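Local coordinates for sugar ABC transporter, sugar-binding protein (Streptococcus pneumoniae, PDB 2HEU) that probably captures extracellular sugar, as the solute-binding component of a bacterial ABC transporter, and hands it to the membrane permease for import, at residues I21-K27 against P72-Y78; N121-N127 against A291-S297; I169-W175 against W234-Y239; A128-Y132 against T176-Y180. All blocks are in the same frame, centred on the assembly; numbering follows the deposited sequence. Where two conformers were deposited one is given.

How the interactions relate
Interactions 1 and 2 lie in one mixed sheet, whose neighbouring strands 74-76 and 295-298 join them: interaction 1 is a parallel strand pair, interaction 2 an antiparallel pair that runs on into loops. Both are buried and held chiefly by backbone hydrogen bonds, and the salt bridge from Lys-27 to Asp-293 ties them together. Interactions 3 and 4 lie in another part of the fold and touch through Ala-170, Thr-176 and Tyr-239. Interaction 4 is small and buried, one tyrosine making a CH-pi contact and a single hydroxyl bond; interaction 3, partly exposed, joins two loops by backbone bonds and by Asp-173 binding Tyr-239 N where helix 239-247 starts. Residues 121-127 lead directly into 128-132.

Interaction 1 (I21-K27 against P72-Y78); sequences IEYFNQK and PDVVNIY
Phe-24 lays its CB against the ring of Pro-72, with CB 3.5 Å from Pro-72 CG, and its phenyl group carries on away from segment 72-78 toward Leu-62 and Arg-65 of helix 58-67. Next to it the extended chain of Glu-22 crosses the same proline, its CD 3.7 Å from Pro-72 CB, while its carboxylate forms a salt bridge with Arg-65. Tyr-23 is directed to the other side of the sheet, where its CD1 meets Val-74 CG1 at 3.9 Å. With CG anti to the backbone N (chi1 168°), its ring runs along the strand and brings OH to Asn-76 CB. Strands 21-24 and 74-76 are parallel neighbours, 7° apart in direction, in the five-stranded mixed sheet of this solute-binding protein; strand 48-53 flanks 21-24 on its other edge. Their ladder runs through Val-74 N to Glu-22 O, Phe-24 N to Val-74 O (2.9 Å) and Asn-76 N to Phe-24 O. Side chains lengthen it at both ends. At the start, Asp-73 OD2 takes the nearly straight bond of Glu-22 N at 2.8 Å, on the anti side of the carboxylate, and OD1 is bound by Thr-302. Beyond the last rung, Gln-26 NE2 donates to Asn-76 O at 2.8 Å, with the acceptor close to the amide plane, and Gln-26 CB rests 3.4 Å from Tyr-78 OH. Asn-25 shapes this turn from within its own segment: its OD1 accepts from Lys-27 N in an Asx turn, the donor lying above the carbonyl plane.

Interaction 2 (N121-N127 against A291-S297); sequences NVPFTAN and AGDLAWS
Hydrogen bonds dominate the meeting of Val-122 and Trp-296, whose backbones bond both ways, Val-122 N reaching Trp-296 O at 2.8 Å. Farther on, Leu-294 O receives both Phe-124 N and Thr-125 N in its carbonyl plane, the latter on a lone pair. Side chains also serve the backbone. Thr-125 OG1, set between its own N and carbonyl carbon (chi1 67°), accepts from Leu-294 N at 3.0 Å, and Asn-127 OD1 accepts from Ala-291 N from above its carbonyl plane. Asn-121 ND2 donates to Ser-297 OG, which Tyr-120 O also binds; the buried Asn-121 OD1 has no polar partner and lies against Ala-295 CB. The short antiparallel pairing places strand 122-123 at the margin of the five-stranded mixed sheet, beside 295-298. Among the aromatic contacts, Phe-124 turns its edge to the face of Trp-296 in a T-shaped pair, planes at 65°, with CE2 3.5 Å from Trp-296 CD2. Val-122 CG1 lies over one face of the phenyl ring, and Leu-294 CD2 packs on Phe-124 CB. One water bridges Thr-125 OG1, which donates to it, and Asp-293 OD2, which accepts from it and is also salt-bridged to Lys-27.

Interaction 3 (I169-W175 against W234-Y239); sequences IAGADAW and WEGAGY
Gly-171 fits closely against the turn of Trp-234 and Glu-235, its CA 3.4 Å from Glu-235 O in a CA-H...O contact. Its N bonds to Trp-234 O at 2.9 Å, and Ala-237 N reaches the same oxygen from the opposite face of the carbonyl plane. Ile-169 and Trp-234, both buried, lie alongside each other, pointing the same way, with Ile-169 CG2 3.8 Å from Trp-234 CE3; Val-380 and Leu-381 of helix 370-382 also touch Trp-234. The type I turn from Ala-170 to Asp-173 presents Ala-172 N to Ala-237 O at 2.9 Å. Just beyond comes the start of helix 239-247: Gly-238 is its N-cap residue, and Asp-173 OD2 takes the bond of Tyr-239 N at 2.8 Å on its anti lone pair, so a carboxylate from a distant loop meets the first turn of the helix. The outer side is looser. Ala-172 is exposed, with CB 3.4 Å from Ala-237 O, and the side chain of Glu-235, exposed as well, leaves its backbone away from 169-175. Trp-175 and Tyr-239, partly exposed, meet obliquely, planes at 49°, with Trp-175 CH2 above one face of the tyrosine ring and off its centre.

Interaction 4 (A128-Y132 against T176-Y180); sequences AYGIY and TLNGY
The ring of Tyr-129 carries Gly-179 on one face: Gly-179 CA stands 3.5 Å from the ring centroid, only 3° off the normal, a CH-pi contact over the very middle of the ring. With no side chain on Gly-179, the helix backbone itself lies on the ring, Gly-179 C 3.5 Å from Tyr-129 CE2. At the ring's edge, in its plane, is Thr-176 O, to which Tyr-129 OH donates a hydrogen bond of 2.7 Å. The bond lies in the carbonyl plane, with a C=O...donor angle of 146°. A chi1 of -172° swings the tyrosine away from its backbone N and out from the strand to reach both partners. Tyr-180 CB approaches the same hydroxyl at 3.5 Å. The Tyr-180 ring receives Ile-131 CD1 at its own edge, 4.3 Å from CD1 of the ring, while its hydroxyl bonds to Val-220 O. Strand 129-134, the middle of a three-stranded antiparallel sheet, thus meets the first turn of helix 178-189 and the 3-10 turn before it; Pro-255 of the adjoining strand 253-257 touches Tyr-129, Ile-131 and Leu-177, and helix 370-382 packs on Leu-177.

Interaction 1 (I21-K27 against P72-Y78)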
loop_
_atom_site.group_PDB
_atom_site.type_symbol
_atom_site.label_atom_id
_atom_site.label_comp_id
_atom_site.label_asym_id
_atom_site.label_seq_id
_atom_site.Cartn_x
_atom_site.Cartn_y
_atom_site.Cartn_z
ATOM N N ILE A 21 24.743 -12.864 9.157
ATOM C CA ILE A 21 24.168 -12.131 8.045
ATOM C C ILE A 21 23.436 -10.927 8.581
ATOM O O ILE A 21 23.052 -10.850 9.729
ATOM C CB ILE A 21 23.230 -13.036 7.256
ATOM C CG1 ILE A 21 22.092 -13.597 8.054
ATOM C CG2 ILE A 21 24.039 -14.147 6.493
ATOM C CD1 ILE A 21 20.976 -14.251 7.265
ATOM N N GLU A 22 23.265 -9.934 7.690
ATOM C CA GLU A 22 22.533 -8.719 7.982
ATOM C C GLU A 22 21.169 -8.747 7.348
ATOM O O GLU A 22 21.019 -9.088 6.187
ATOM C CB GLU A 22 23.254 -7.512 7.401
ATOM C CG GLU A 22 22.541 -6.207 7.633
ATOM C CD GLU A 22 23.155 -4.984 7.124
ATOM O OE1 GLU A 22 24.351 -5.043 6.729
ATOM O OE2 GLU A 22 22.552 -3.904 7.090
ATOM N N TYR A 23 20.163 -8.392 8.140
ATOM C CA TYR A 23 18.781 -8.117 7.662
ATOM C C TYR A 23 18.589 -6.622 7.803
ATOM O O TYR A 23 18.519 -6.080 8.926
ATOM C CB TYR A 23 17.731 -8.906 8.441
ATOM C CG TYR A 23 16.360 -8.396 8.140
ATOM C CD1 TYR A 23 15.915 -8.225 6.849
ATOM C CD2 TYR A 23 15.508 -7.984 9.163
ATOM C CE1 TYR A 23 14.670 -7.655 6.597
ATOM C CE2 TYR A 23 14.270 -7.419 8.890
ATOM C CZ TYR A 23 13.873 -7.240 7.598
ATOM O OH TYR A 23 12.675 -6.614 7.295
ATOM N N PHE A 24 18.479 -5.944 6.651
ATOM C CA PHE A 24 18.288 -4.473 6.633
ATOM C C PHE A 24 16.772 -4.194 6.624
ATOM O O PHE A 24 16.102 -4.394 5.627
ATOM C CB PHE A 24 18.967 -3.882 5.396
ATOM C CG PHE A 24 18.945 -2.397 5.332
ATOM C CD1 PHE A 24 19.963 -1.610 5.904
ATOM C CD2 PHE A 24 17.896 -1.716 4.691
ATOM C CE1 PHE A 24 19.968 -0.199 5.799
ATOM C CE2 PHE A 24 17.923 -0.353 4.596
ATOM C CZ PHE A 24 18.943 0.376 5.151
ATOM N N ASN A 25 16.260 -3.811 7.790
ATOM C CA ASN A 25 14.821 -3.649 7.966
ATOM C C ASN A 25 14.373 -2.235 7.641
ATOM O O ASN A 25 15.055 -1.262 7.988
ATOM C CB ASN A 25 14.542 -3.912 9.442
ATOM C CG ASN A 25 13.050 -3.936 9.731
ATOM O OD1 ASN A 25 12.247 -4.525 8.989
ATOM N ND2 ASN A 25 12.669 -3.396 10.872
ATOM N N GLN A 26 13.190 -2.106 7.083
ATOM C CA GLN A 26 12.532 -0.793 6.924
ATOM C C GLN A 26 11.213 -0.743 7.749
ATOM O O GLN A 26 10.641 0.330 7.876
ATOM C CB GLN A 26 12.297 -0.364 5.504
ATOM C CG GLN A 26 13.627 -0.215 4.755
ATOM C CD GLN A 26 13.508 0.549 3.507
ATOM O OE1 GLN A 26 13.157 1.789 3.557
ATOM N NE2 GLN A 26 13.831 -0.042 2.400
ATOM N N LYS A 27 10.754 -1.834 8.361
ATOM C CA LYS A 27 9.498 -1.767 9.096
ATOM C C LYS A 27 9.844 -1.566 10.566
ATOM O O LYS A 27 9.820 -2.477 11.400
ATOM C CB LYS A 27 8.760 -3.054 8.861
ATOM C CG LYS A 27 7.359 -3.064 9.393
ATOM C CD LYS A 27 6.291 -2.378 8.535
ATOM C CE LYS A 27 4.924 -2.370 9.189
ATOM N NZ LYS A 27 4.007 -1.548 8.378
ATOM N N PRO A 72 23.277 -5.162 2.015
ATOM C CA PRO A 72 22.954 -6.094 3.071
ATOM C C PRO A 72 22.586 -7.463 2.522
ATOM O O PRO A 72 22.053 -7.607 1.419
ATOM C CB PRO A 72 21.772 -5.449 3.734
ATOM C CG PRO A 72 21.872 -4.016 3.391
ATOM C CD PRO A 72 22.430 -3.956 2.032
ATOM N N ASP A 73 22.809 -8.558 3.304
ATOM C CA ASP A 73 22.518 -9.918 2.806
ATOM C C ASP A 73 21.045 -10.057 2.482
ATOM O O ASP A 73 20.737 -10.648 1.450
ATOM C CB ASP A 73 22.937 -10.941 3.831
ATOM C CG ASP A 73 24.415 -10.767 4.198
ATOM O OD1 ASP A 73 25.271 -11.201 3.484
ATOM O OD2 ASP A 73 24.679 -10.103 5.227
ATOM N N VAL A 74 20.179 -9.617 3.365
ATOM C CA VAL A 74 18.740 -9.665 3.157
ATOM C C VAL A 74 18.246 -8.257 3.343
ATOM O O VAL A 74 18.561 -7.611 4.328
ATOM C CB VAL A 74 18.049 -10.623 4.130
ATOM C CG1 VAL A 74 16.534 -10.681 3.821
ATOM C CG2 VAL A 74 18.624 -12.069 4.001
ATOM N N VAL A 75 17.470 -7.764 2.357
ATOM C CA VAL A 75 17.023 -6.378 2.340
ATOM C C VAL A 75 15.531 -6.295 2.296
ATOM O O VAL A 75 14.893 -6.852 1.413
ATOM C CB VAL A 75 17.595 -5.669 1.067
ATOM C CG1 VAL A 75 17.182 -4.207 1.034
ATOM C CG2 VAL A 75 19.136 -5.773 1.056
ATOM N N ASN A 76 14.972 -5.532 3.235
ATOM C CA ASN A 76 13.538 -5.120 3.115
ATOM C C ASN A 76 13.561 -3.945 2.104
ATOM O O ASN A 76 14.069 -2.877 2.432
ATOM C CB ASN A 76 13.021 -4.728 4.471
ATOM C CG ASN A 76 11.597 -4.235 4.521
ATOM O OD1 ASN A 76 10.772 -4.463 3.538
ATOM N ND2 ASN A 76 11.272 -3.628 5.550
ATOM N N ILE A 77 12.999 -4.163 0.935
ATOM C CA ILE A 77 12.917 -3.154 -0.128
ATOM C C ILE A 77 11.523 -3.245 -0.683
ATOM O O ILE A 77 10.997 -4.350 -0.892
ATOM C CB ILE A 77 14.037 -3.385 -1.181
ATOM C CG1 ILE A 77 13.945 -2.282 -2.241
ATOM C CG2 ILE A 77 14.006 -4.762 -1.785
ATOM C CD1 ILE A 77 15.149 -2.344 -3.260
ATOM N N TYR A 78 10.902 -2.106 -0.934
ATOM C CA TYR A 78 9.524 -2.101 -1.380
ATOM C C TYR A 78 9.526 -2.409 -2.869
ATOM O O TYR A 78 10.193 -1.757 -3.681
ATOM C CB TYR A 78 8.895 -0.738 -1.054
ATOM C CG TYR A 78 8.937 -0.416 0.381
ATOM C CD1 TYR A 78 8.292 -1.240 1.316
ATOM C CD2 TYR A 78 9.630 0.647 0.893
ATOM C CE1 TYR A 78 8.358 -1.021 2.652
ATOM C CE2 TYR A 78 9.669 0.950 2.265
ATOM C CZ TYR A 78 9.081 0.091 3.163
ATOM O OH TYR A 78 9.112 0.337 4.477
#

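Interaction 2 (N121-N127 against A291-S297)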
loop_
_atom_site.group_PDB
_atom_site.type_symbol
_atom_site.label_atom_id
_atom_site.label_comp_id
_atom_site.label_asym_id
_atom_site.label_seq_id
_atom_site.Cartn_x
_atom_site.Cartn_y
_atom_site.Cartn_z
ATOM N N ASN A 121 11.939 -10.582 -5.286
ATOM C CA ASN A 121 11.496 -10.095 -3.995
ATOM C C ASN A 121 10.375 -10.977 -3.528
ATOM O O ASN A 121 9.497 -11.352 -4.360
ATOM C CB ASN A 121 11.070 -8.630 -4.113
ATOM C CG ASN A 121 10.585 -7.993 -2.874
ATOM O OD1 ASN A 121 9.442 -8.137 -2.494
ATOM N ND2 ASN A 121 11.498 -7.229 -2.214
ATOM N N VAL A 122 10.332 -11.318 -2.265
ATOM C CA VAL A 122 9.217 -12.042 -1.625
ATOM C C VAL A 122 8.327 -11.038 -0.901
ATOM O O VAL A 122 8.764 -10.463 0.131
ATOM C CB VAL A 122 9.713 -13.089 -0.582
ATOM C CG1 VAL A 122 8.579 -13.819 -0.012
ATOM C CG2 VAL A 122 10.735 -14.040 -1.284
ATOM N N PRO A 123 7.146 -10.747 -1.443
ATOM C CA PRO A 123 6.246 -9.844 -0.688
ATOM C C PRO A 123 5.498 -10.705 0.325
ATOM O O PRO A 123 4.672 -11.527 -0.058
ATOM C CB PRO A 123 5.368 -9.170 -1.791
ATOM C CG PRO A 123 5.879 -9.781 -3.140
ATOM C CD PRO A 123 6.584 -11.039 -2.778
ATOM N N PHE A 124 5.855 -10.583 1.590
ATOM C CA PHE A 124 5.152 -11.277 2.682
ATOM C C PHE A 124 3.867 -10.585 2.995
ATOM O O PHE A 124 2.874 -11.266 3.288
ATOM C CB PHE A 124 6.035 -11.301 3.954
ATOM C CG PHE A 124 7.314 -12.035 3.792
ATOM C CD1 PHE A 124 7.363 -13.375 3.987
ATOM C CD2 PHE A 124 8.509 -11.400 3.401
ATOM C CE1 PHE A 124 8.541 -14.087 3.862
ATOM C CE2 PHE A 124 9.665 -12.087 3.253
ATOM C CZ PHE A 124 9.685 -13.428 3.483
ATOM N N THR A 125 3.853 -9.245 3.129
ATOM C CA THR A 125 2.665 -8.509 3.410
ATOM C C THR A 125 2.545 -7.369 2.438
ATOM O O THR A 125 3.500 -7.004 1.728
ATOM C CB THR A 125 2.644 -7.929 4.798
ATOM O OG1 THR A 125 3.653 -6.922 4.915
ATOM C CG2 THR A 125 2.800 -9.015 5.907
ATOM N N ALA A 126 1.340 -6.790 2.351
ATOM C CA ALA A 126 1.111 -5.619 1.517
ATOM C C ALA A 126 0.181 -4.698 2.202
ATOM O O ALA A 126 -0.578 -5.100 3.075
ATOM C CB ALA A 126 0.486 -6.025 0.167
ATOM N N ASN A 127 0.207 -3.426 1.811
ATOM C CA ASN A 127 -0.821 -2.518 2.174
ATOM C C ASN A 127 -2.004 -2.546 1.190
ATOM O O ASN A 127 -1.943 -3.185 0.166
ATOM C CB ASN A 127 -0.252 -1.109 2.453
ATOM C CG ASN A 127 0.556 -0.568 1.333
ATOM O OD1 ASN A 127 0.220 -0.676 0.156
ATOM N ND2 ASN A 127 1.663 -0.000 1.664
ATOM N N ALA A 291 0.812 -2.239 -2.161
ATOM C CA ALA A 291 2.002 -2.969 -2.622
ATOM C C ALA A 291 2.679 -3.597 -1.440
ATOM O O ALA A 291 2.406 -3.325 -0.304
ATOM C CB ALA A 291 2.962 -2.058 -3.385
ATOM N N GLY A 292 3.682 -4.404 -1.731
ATOM C CA GLY A 292 4.467 -5.103 -0.702
ATOM C C GLY A 292 5.023 -4.145 0.326
ATOM O O GLY A 292 5.531 -3.071 -0.010
ATOM N N ASP A 293 4.985 -4.618 1.574
ATOM C CA ASP A 293 5.377 -3.855 2.715
ATOM C C ASP A 293 6.555 -4.613 3.418
ATOM O O ASP A 293 7.717 -4.220 3.242
ATOM C CB ASP A 293 4.151 -3.646 3.646
ATOM C CG ASP A 293 4.465 -2.849 4.888
ATOM O OD1 ASP A 293 5.385 -2.000 4.781
ATOM O OD2 ASP A 293 3.856 -3.001 5.979
ATOM N N LEU A 294 6.239 -5.657 4.170
ATOM C CA LEU A 294 7.317 -6.612 4.537
ATOM C C LEU A 294 7.636 -7.415 3.325
ATOM O O LEU A 294 6.809 -8.235 2.871
ATOM C CB LEU A 294 6.869 -7.474 5.715
ATOM C CG LEU A 294 8.077 -8.281 6.326
ATOM C CD1 LEU A 294 8.973 -7.373 7.189
ATOM C CD2 LEU A 294 7.586 -9.486 7.104
ATOM N N ALA A 295 8.773 -7.127 2.707
ATOM C CA ALA A 295 9.062 -7.580 1.337
ATOM C C ALA A 295 10.570 -7.622 1.259
ATOM O O ALA A 295 11.227 -6.627 1.467
ATOM C CB ALA A 295 8.459 -6.658 0.304
ATOM N N TRP A 296 11.108 -8.830 0.986
ATOM C CA TRP A 296 12.558 -9.064 1.094
ATOM C C TRP A 296 13.167 -9.536 -0.188
ATOM O O TRP A 296 12.627 -10.359 -0.928
ATOM C CB TRP A 296 12.885 -10.103 2.172
ATOM C CG TRP A 296 12.504 -9.780 3.571
ATOM C CD1 TRP A 296 12.018 -8.570 4.053
ATOM C CD2 TRP A 296 12.504 -10.633 4.713
ATOM N NE1 TRP A 296 11.766 -8.661 5.380
ATOM C CE2 TRP A 296 12.100 -9.917 5.843
ATOM C CE3 TRP A 296 12.915 -11.976 4.867
ATOM C CZ2 TRP A 296 12.029 -10.477 7.130
ATOM C CZ3 TRP A 296 12.859 -12.510 6.136
ATOM C CH2 TRP A 296 12.420 -11.773 7.236
ATOM N N SER A 297 14.391 -9.036 -0.399
ATOM C CA SER A 297 15.293 -9.453 -1.484
ATOM C C SER A 297 16.646 -9.910 -0.884
ATOM O O SER A 297 16.943 -9.549 0.272
ATOM C CB SER A 297 15.502 -8.307 -2.457
ATOM O OG SER A 297 14.291 -7.929 -3.101
HETATM O O HOH W 1 3.627 -5.401 7.234
#

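Interaction 3 (I169-W175 against W234-Y239)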
loop_
_atom_site.group_PDB
_atom_site.type_symbol
_atom_site.label_atom_id
_atom_site.label_comp_id
_atom_site.label_asym_id
_atom_site.label_seq_id
_atom_site.Cartn_x
_atom_site.Cartn_y
_atom_site.Cartn_z
ATOM N N ILE A 169 -11.300 14.765 5.737
ATOM C CA ILE A 169 -10.334 14.938 4.653
ATOM C C ILE A 169 -9.205 15.843 5.188
ATOM O O ILE A 169 -9.453 16.910 5.752
ATOM C CB ILE A 169 -10.940 15.540 3.378
ATOM C CG1 ILE A 169 -12.066 14.638 2.849
ATOM C CG2 ILE A 169 -9.909 15.772 2.324
ATOM C CD1 ILE A 169 -11.666 13.253 2.384
ATOM N N ALA A 170 -8.000 15.369 4.995
ATOM C CA ALA A 170 -6.806 16.067 5.488
ATOM C C ALA A 170 -6.313 17.029 4.358
ATOM O O ALA A 170 -5.397 16.682 3.626
ATOM C CB ALA A 170 -5.700 15.077 5.874
ATOM N N GLY A 171 -6.919 18.209 4.272
ATOM C CA GLY A 171 -6.577 19.128 3.219
ATOM C C GLY A 171 -5.104 19.528 3.134
ATOM O O GLY A 171 -4.642 19.882 2.038
ATOM N N ALA A 172 -4.417 19.494 4.270
ATOM C CA ALA A 172 -2.992 19.842 4.293
ATOM C C ALA A 172 -2.093 18.656 3.903
ATOM O O ALA A 172 -0.901 18.895 3.679
ATOM C CB ALA A 172 -2.590 20.344 5.666
ATOM N N ASP A 173 -2.593 17.385 3.822
ATOM C CA ASP A 173 -1.806 16.248 3.546
ATOM C C ASP A 173 -2.385 15.521 2.321
ATOM O O ASP A 173 -3.140 14.540 2.414
ATOM C CB ASP A 173 -1.764 15.301 4.755
ATOM C CG ASP A 173 -0.857 15.782 5.856
ATOM O OD1 ASP A 173 0.232 16.275 5.498
ATOM O OD2 ASP A 173 -1.066 15.600 6.998
ATOM N N ALA A 174 -2.010 16.041 1.175
ATOM C CA ALA A 174 -2.541 15.559 -0.122
ATOM C C ALA A 174 -2.303 14.077 -0.344
ATOM O O ALA A 174 -3.111 13.429 -1.015
ATOM C CB ALA A 174 -1.887 16.383 -1.244
ATOM N N TRP A 175 -1.181 13.537 0.188
ATOM C CA TRP A 175 -0.889 12.107 -0.015
ATOM C C TRP A 175 -2.038 11.241 0.404
ATOM O O TRP A 175 -2.188 10.110 -0.094
ATOM C CB TRP A 175 0.379 11.703 0.727
ATOM C CG TRP A 175 0.321 11.801 2.213
ATOM C CD1 TRP A 175 0.786 12.809 3.023
ATOM C CD2 TRP A 175 -0.200 10.819 3.108
ATOM N NE1 TRP A 175 0.601 12.483 4.356
ATOM C CE2 TRP A 175 -0.026 11.277 4.407
ATOM C CE3 TRP A 175 -0.816 9.571 2.940
ATOM C CZ2 TRP A 175 -0.418 10.516 5.587
ATOM C CZ3 TRP A 175 -1.229 8.870 4.059
ATOM C CH2 TRP A 175 -1.020 9.367 5.341
ATOM N N TRP A 234 -11.399 21.611 7.243
ATOM C CA TRP A 234 -10.681 20.533 6.615
ATOM C C TRP A 234 -9.523 21.044 5.743
ATOM O O TRP A 234 -8.562 20.300 5.534
ATOM C CB TRP A 234 -11.629 19.681 5.752
ATOM C CG TRP A 234 -12.051 20.379 4.479
ATOM C CD1 TRP A 234 -13.104 21.243 4.319
ATOM C CD2 TRP A 234 -11.414 20.300 3.224
ATOM N NE1 TRP A 234 -13.119 21.700 3.011
ATOM C CE2 TRP A 234 -12.092 21.132 2.330
ATOM C CE3 TRP A 234 -10.325 19.567 2.775
ATOM C CZ2 TRP A 234 -11.720 21.272 0.974
ATOM C CZ3 TRP A 234 -9.921 19.691 1.457
ATOM C CH2 TRP A 234 -10.642 20.527 0.612
ATOM N N GLU A 235 -9.595 22.266 5.246
ATOM C CA GLU A 235 -8.637 22.731 4.261
ATOM C C GLU A 235 -7.246 22.674 4.792
ATOM O O GLU A 235 -6.311 22.401 4.046
ATOM C CB GLU A 235 -9.001 24.143 3.769
ATOM C CG GLU A 235 -10.330 24.313 3.103
ATOM C CD GLU A 235 -11.540 24.596 4.007
ATOM O OE1 GLU A 235 -11.487 24.373 5.218
ATOM O OE2 GLU A 235 -12.575 25.092 3.424
ATOM N N GLY A 236 -7.085 22.956 6.088
ATOM C CA GLY A 236 -5.801 22.980 6.778
ATOM C C GLY A 236 -5.551 21.747 7.674
ATOM O O GLY A 236 -4.553 21.715 8.407
ATOM N N ALA A 237 -6.405 20.725 7.560
ATOM C CA ALA A 237 -6.298 19.591 8.464
ATOM C C ALA A 237 -5.222 18.631 7.998
ATOM O O ALA A 237 -5.042 18.349 6.807
ATOM C CB ALA A 237 -7.625 18.886 8.501
ATOM N N GLY A 238 -4.496 18.068 8.971
ATOM C CA GLY A 238 -3.512 17.072 8.721
ATOM C C GLY A 238 -4.045 15.662 8.969
ATOM O O GLY A 238 -5.143 15.406 9.457
ATOM N N TYR A 239 -3.188 14.713 8.635
ATOM C CA TYR A 239 -3.480 13.268 8.877
ATOM C C TYR A 239 -3.929 13.044 10.271
ATOM O O TYR A 239 -4.972 12.372 10.489
ATOM C CB TYR A 239 -2.251 12.458 8.522
ATOM C CG TYR A 239 -2.333 10.999 8.791
ATOM C CD1 TYR A 239 -3.248 10.191 8.100
ATOM C CD2 TYR A 239 -1.563 10.431 9.696
ATOM C CE1 TYR A 239 -3.269 8.798 8.333
ATOM C CE2 TYR A 239 -1.575 9.048 9.936
ATOM C CZ TYR A 239 -2.438 8.254 9.239
ATOM O OH TYR A 239 -2.469 6.871 9.410
#

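Interaction 4 (A128-Y132 against T176-Y180)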
loop_
_atom_site.group_PDB
_atom_site.type_symbol
_atom_site.label_atom_id
_atom_site.label_comp_id
_atom_site.label_asym_id
_atom_site.label_seq_id
_atom_site.Cartn_x
_atom_site.Cartn_y
_atom_site.Cartn_z
ATOM N N ALA A 128 -3.064 -1.849 1.587
ATOM C CA ALA A 128 -4.285 -1.707 0.814
ATOM C C ALA A 128 -4.841 -0.325 1.084
ATOM O O ALA A 128 -4.331 0.406 1.959
ATOM C CB ALA A 128 -5.257 -2.810 1.109
ATOM N N TYR A 129 -5.903 0.029 0.387
ATOM C CA TYR A 129 -6.514 1.349 0.530
ATOM C C TYR A 129 -7.990 1.270 0.372
ATOM O O TYR A 129 -8.528 0.511 -0.453
ATOM C CB TYR A 129 -5.920 2.281 -0.550
ATOM C CG TYR A 129 -6.318 3.736 -0.395
ATOM C CD1 TYR A 129 -5.457 4.637 0.207
ATOM C CD2 TYR A 129 -7.537 4.201 -0.827
ATOM C CE1 TYR A 129 -5.817 6.012 0.388
ATOM C CE2 TYR A 129 -7.923 5.509 -0.700
ATOM C CZ TYR A 129 -7.055 6.440 -0.096
ATOM O OH TYR A 129 -7.437 7.735 -0.027
ATOM N N GLY A 130 -8.715 2.054 1.125
ATOM C CA GLY A 130 -10.169 2.114 0.964
ATOM C C GLY A 130 -10.769 3.157 1.901
ATOM O O GLY A 130 -10.123 4.137 2.251
ATOM N N ILE A 131 -12.035 2.897 2.285
ATOM C CA ILE A 131 -12.763 3.856 3.073
ATOM C C ILE A 131 -13.017 3.244 4.457
ATOM O O ILE A 131 -13.659 2.202 4.583
ATOM C CB ILE A 131 -14.131 4.270 2.478
ATOM C CG1 ILE A 131 -13.971 4.647 0.980
ATOM C CG2 ILE A 131 -14.738 5.361 3.254
ATOM C CD1 ILE A 131 -13.083 5.835 0.708
ATOM N N TYR A 132 -12.469 3.895 5.503
ATOM C CA TYR A 132 -12.876 3.544 6.910
ATOM C C TYR A 132 -14.213 4.104 7.168
ATOM O O TYR A 132 -14.544 5.228 6.751
ATOM C CB TYR A 132 -11.856 4.178 7.895
ATOM C CG TYR A 132 -10.502 3.523 7.832
ATOM C CD1 TYR A 132 -10.221 2.449 8.681
ATOM C CD2 TYR A 132 -9.540 3.902 6.947
ATOM C CE1 TYR A 132 -8.983 1.823 8.657
ATOM C CE2 TYR A 132 -8.321 3.275 6.907
ATOM C CZ TYR A 132 -8.049 2.220 7.782
ATOM O OH TYR A 132 -6.827 1.579 7.782
ATOM N N THR A 176 -2.854 11.654 1.368
ATOM C CA THR A 176 -3.923 10.850 1.848
ATOM C C THR A 176 -4.937 10.409 0.776
ATOM O O THR A 176 -5.617 9.410 0.980
ATOM C CB THR A 176 -4.695 11.509 3.045
ATOM O OG1 THR A 176 -5.300 12.713 2.581
ATOM C CG2 THR A 176 -3.793 11.763 4.258
ATOM N N LEU A 177 -5.038 11.204 -0.278
ATOM C CA LEU A 177 -5.961 10.914 -1.392
ATOM C C LEU A 177 -5.302 10.278 -2.620
ATOM O O LEU A 177 -5.971 10.073 -3.620
ATOM C CB LEU A 177 -6.738 12.182 -1.793
ATOM C CG LEU A 177 -7.661 12.724 -0.724
ATOM C CD1 LEU A 177 -8.425 13.913 -1.282
ATOM C CD2 LEU A 177 -8.601 11.656 -0.165
ATOM N N ASN A 178 -4.012 9.938 -2.502
ATOM C CA ASN A 178 -3.371 9.246 -3.656
ATOM C C ASN A 178 -4.154 7.981 -3.984
ATOM O O ASN A 178 -4.511 7.760 -5.152
ATOM C CB ASN A 178 -1.922 8.936 -3.229
ATOM C CG ASN A 178 -1.129 8.352 -4.333
ATOM O OD1 ASN A 178 -0.196 7.486 -3.970
ATOM N ND2 ASN A 178 -1.240 8.766 -5.509
ATOM N N GLY A 179 -4.428 7.112 -2.994
ATOM C CA GLY A 179 -5.147 5.920 -3.304
ATOM C C GLY A 179 -6.529 6.153 -3.837
ATOM O O GLY A 179 -7.029 5.426 -4.693
ATOM N N TYR A 180 -7.213 7.206 -3.356
ATOM C CA TYR A 180 -8.574 7.515 -3.769
ATOM C C TYR A 180 -8.600 7.796 -5.281
ATOM O O TYR A 180 -9.416 7.235 -6.009
ATOM C CB TYR A 180 -9.115 8.670 -2.963
ATOM C CG TYR A 180 -10.579 8.932 -3.205
ATOM C CD1 TYR A 180 -11.564 8.430 -2.390
ATOM C CD2 TYR A 180 -11.002 9.687 -4.288
ATOM C CE1 TYR A 180 -12.907 8.629 -2.652
ATOM C CE2 TYR A 180 -12.328 9.904 -4.577
ATOM C CZ TYR A 180 -13.280 9.375 -3.761
ATOM O OH TYR A 180 -14.626 9.528 -3.990
#